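Local coordinates for BF1531-like N-terminal domain-containing protein (Bacteroides fragilis, PDB 3SLR), which is of unknown function; this N-terminal part binds magnesium in a HAD-like phosphatase domain and may hydrolyse ester bonds, at residues I226-N231 / E311-N316. Residues are numbered along the deposited sequence; the frame is centred on the assembly and turned at random.
Sequences ILDLDN and ENKADN. With MG (magnesium ion), chain B; MG (magnesium ion), chain C.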
loop_
_atom_site.group_PDB
_atom_site.type_symbol
_atom_site.label_atom_id
_atom_site.label_comp_id
_atom_site.label_asym_id
_atom_site.label_seq_id
_atom_site.Cartn_x
_atom_site.Cartn_y
_atom_site.Cartn_z
ATOM N N ILE A 226 -0.754 -17.333 3.998
ATOM C CA ILE A 226 -0.282 -18.659 4.396
ATOM C C ILE A 226 1.031 -18.505 5.135
ATOM O O ILE A 226 1.962 -17.878 4.629
ATOM C CB ILE A 226 -0.046 -19.566 3.171
ATOM C CG1 ILE A 226 -1.321 -19.672 2.350
ATOM C CG2 ILE A 226 0.452 -20.961 3.610
ATOM C CD1 ILE A 226 -1.086 -20.246 0.952
ATOM N N LEU A 227 1.102 -19.082 6.332
ATOM C CA LEU A 227 2.248 -18.890 7.214
ATOM C C LEU A 227 3.038 -20.166 7.462
ATOM O O LEU A 227 2.474 -21.199 7.793
ATOM C CB LEU A 227 1.770 -18.368 8.570
ATOM C CG LEU A 227 1.036 -17.027 8.541
ATOM C CD1 LEU A 227 0.256 -16.811 9.838
ATOM C CD2 LEU A 227 2.013 -15.883 8.279
ATOM N N ASP A 228 4.352 -20.078 7.334
ATOM C CA ASP A 228 5.219 -21.077 7.930
ATOM C C ASP A 228 5.192 -20.846 9.454
ATOM O O ASP A 228 4.745 -19.800 9.910
ATOM C CB ASP A 228 6.627 -20.926 7.359
ATOM C CG ASP A 228 7.636 -21.794 8.067
ATOM O OD1 ASP A 228 7.504 -23.035 7.989
ATOM O OD2 ASP A 228 8.555 -21.230 8.694
ATOM N N LEU A 229 5.633 -21.820 10.242
ATOM C CA LEU A 229 5.641 -21.657 11.695
ATOM C C LEU A 229 7.040 -21.342 12.233
ATOM O O LEU A 229 7.307 -20.222 12.673
ATOM C CB LEU A 229 5.056 -22.899 12.385
ATOM C CG LEU A 229 3.576 -23.213 12.119
ATOM C CD1 LEU A 229 3.155 -24.529 12.794
ATOM C CD2 LEU A 229 2.665 -22.060 12.556
ATOM N N ASP A 230 7.939 -22.320 12.192
ATOM C CA ASP A 230 9.247 -22.147 12.835
ATOM C C ASP A 230 10.039 -20.967 12.262
ATOM O O ASP A 230 10.328 -20.913 11.064
ATOM C CB ASP A 230 10.082 -23.430 12.754
ATOM C CG ASP A 230 9.530 -24.556 13.620
ATOM O OD1 ASP A 230 9.015 -24.307 14.742
ATOM O OD2 ASP A 230 9.637 -25.720 13.181
ATOM N N ASN A 231 10.401 -20.034 13.135
ATOM C CA ASN A 231 11.168 -18.859 12.747
ATOM C C ASN A 231 10.421 -17.925 11.796
ATOM O O ASN A 231 11.010 -17.025 11.210
ATOM C CB ASN A 231 12.544 -19.249 12.203
ATOM C CG ASN A 231 13.441 -19.826 13.287
ATOM O OD1 ASN A 231 13.512 -19.293 14.405
ATOM N ND2 ASN A 231 14.115 -20.928 12.975
ATOM N N GLU A 311 5.540 -33.256 3.562
ATOM C CA GLU A 311 5.455 -33.132 2.107
ATOM C C GLU A 311 5.872 -31.747 1.621
ATOM O O GLU A 311 5.856 -30.779 2.389
ATOM C CB GLU A 311 4.035 -33.456 1.642
ATOM C CG GLU A 311 3.742 -34.942 1.666
ATOM C CD GLU A 311 4.692 -35.705 0.757
ATOM O OE1 GLU A 311 4.513 -35.638 -0.482
ATOM O OE2 GLU A 311 5.633 -36.346 1.277
ATOM N N ASN A 312 6.251 -31.653 0.350
ATOM C CA ASN A 312 6.671 -30.376 -0.215
ATOM C C ASN A 312 5.557 -29.339 -0.087
ATOM O O ASN A 312 4.372 -29.665 -0.158
ATOM C CB ASN A 312 7.111 -30.539 -1.674
ATOM C CG ASN A 312 5.940 -30.706 -2.623
ATOM O OD1 ASN A 312 5.331 -29.725 -3.055
ATOM N ND2 ASN A 312 5.624 -31.951 -2.963
ATOM N N LYS A 313 5.933 -28.085 0.129
ATOM C CA LYS A 313 4.934 -27.063 0.403
ATOM C C LYS A 313 4.087 -26.705 -0.830
ATOM O O LYS A 313 2.933 -26.300 -0.697
ATOM C CB LYS A 313 5.594 -25.836 1.027
ATOM C CG LYS A 313 6.224 -26.171 2.368
ATOM C CD LYS A 313 6.561 -24.928 3.161
ATOM C CE LYS A 313 7.013 -25.301 4.555
ATOM N NZ LYS A 313 6.911 -24.151 5.490
ATOM N N ALA A 314 4.644 -26.890 -2.021
ATOM C CA ALA A 314 3.874 -26.635 -3.241
ATOM C C ALA A 314 2.591 -27.469 -3.259
ATOM O O ALA A 314 1.499 -26.934 -3.476
ATOM C CB ALA A 314 4.711 -26.910 -4.477
ATOM N N ASP A 315 2.720 -28.778 -3.023
ATOM C CA ASP A 315 1.564 -29.670 -2.985
ATOM C C ASP A 315 0.604 -29.247 -1.881
ATOM O O ASP A 315 -0.616 -29.234 -2.069
ATOM C CB ASP A 315 1.990 -31.127 -2.749
ATOM C CG ASP A 315 2.617 -31.776 -3.978
ATOM O OD1 ASP A 315 2.519 -31.217 -5.087
ATOM O OD2 ASP A 315 3.199 -32.870 -3.832
ATOM N N ASN A 316 1.160 -28.908 -0.719
ATOM C CA ASN A 316 0.341 -28.483 0.410
ATOM C C ASN A 316 -0.453 -27.214 0.117
ATOM O O ASN A 316 -1.618 -27.098 0.500
ATOM C CB ASN A 316 1.194 -28.334 1.675
ATOM C CG ASN A 316 1.562 -29.678 2.291
ATOM O OD1 ASN A 316 0.871 -30.677 2.080
ATOM N ND2 ASN A 316 2.655 -29.709 3.056
HETATM MG MG MG B . 10.676 -21.829 8.979
HETATM MG MG MG C . 8.610 -24.730 9.335
HETATM O O HOH W 1 9.794 -26.366 10.399
HETATM O O HOH W 2 8.471 -25.545 7.299
HETATM O O HOH W 3 13.101 -22.152 9.253
HETATM O O HOH W 4 10.729 -24.002 9.298
HETATM O O HOH W 5 10.704 -22.731 6.781
#
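Lys-313 reaches Asp-228 with its ammonium group, NZ lying 2.8 Å from OD1 in a salt bridge whose hydrogen bond is weak. The pair sits in the magnesium site of the HAD-like phosphatase domain, where Asp-228 and Asp-230 belong to a sequence consistent with the DxDx(T/V) motif at the end of strand 224-227. Lys-313, at the start of the helix preceding the Asp-335/Asp-336 pair, probably corresponds to the motif III lysine of HAD enzymes. The carboxylate of Asp-228 divides its oxygens between two magnesium ions: OD2 binds one at 2.2 Å, and OD1 binds the other at 2.4 Å while also facing the lysine. With CG anti to the backbone N (chi1 172°), this carboxylate swings out from the strand end to both ions. The backbone O of Asp-230 and OD1 of Asp-336 join OD2 on the first ion, and water 4 bridges the two metals. Water 2, a ligand of the second ion, accepts a hydrogen bond from Lys-313 NZ (2.8 Å), so the lysine touches both the aspartate and the metal's hydration shell. Its ammonium also forms a salt bridge with Asp-335. The lysine's chain, extended beyond CG, carries NZ from the first turn of helix 313-324 to the edge of the metal site, meeting the Asp-228 side chain at about a right angle. Thr-232 OG1 is hydrogen-bonded to Asp-228 OD2, a second-shell hold on the carboxylate. Just before the lysine in the chain, Asn-312 is the N-cap: its OD1 accepts from Asp-315 N at 2.8 Å, the donor lying 36° out of the carbonyl plane.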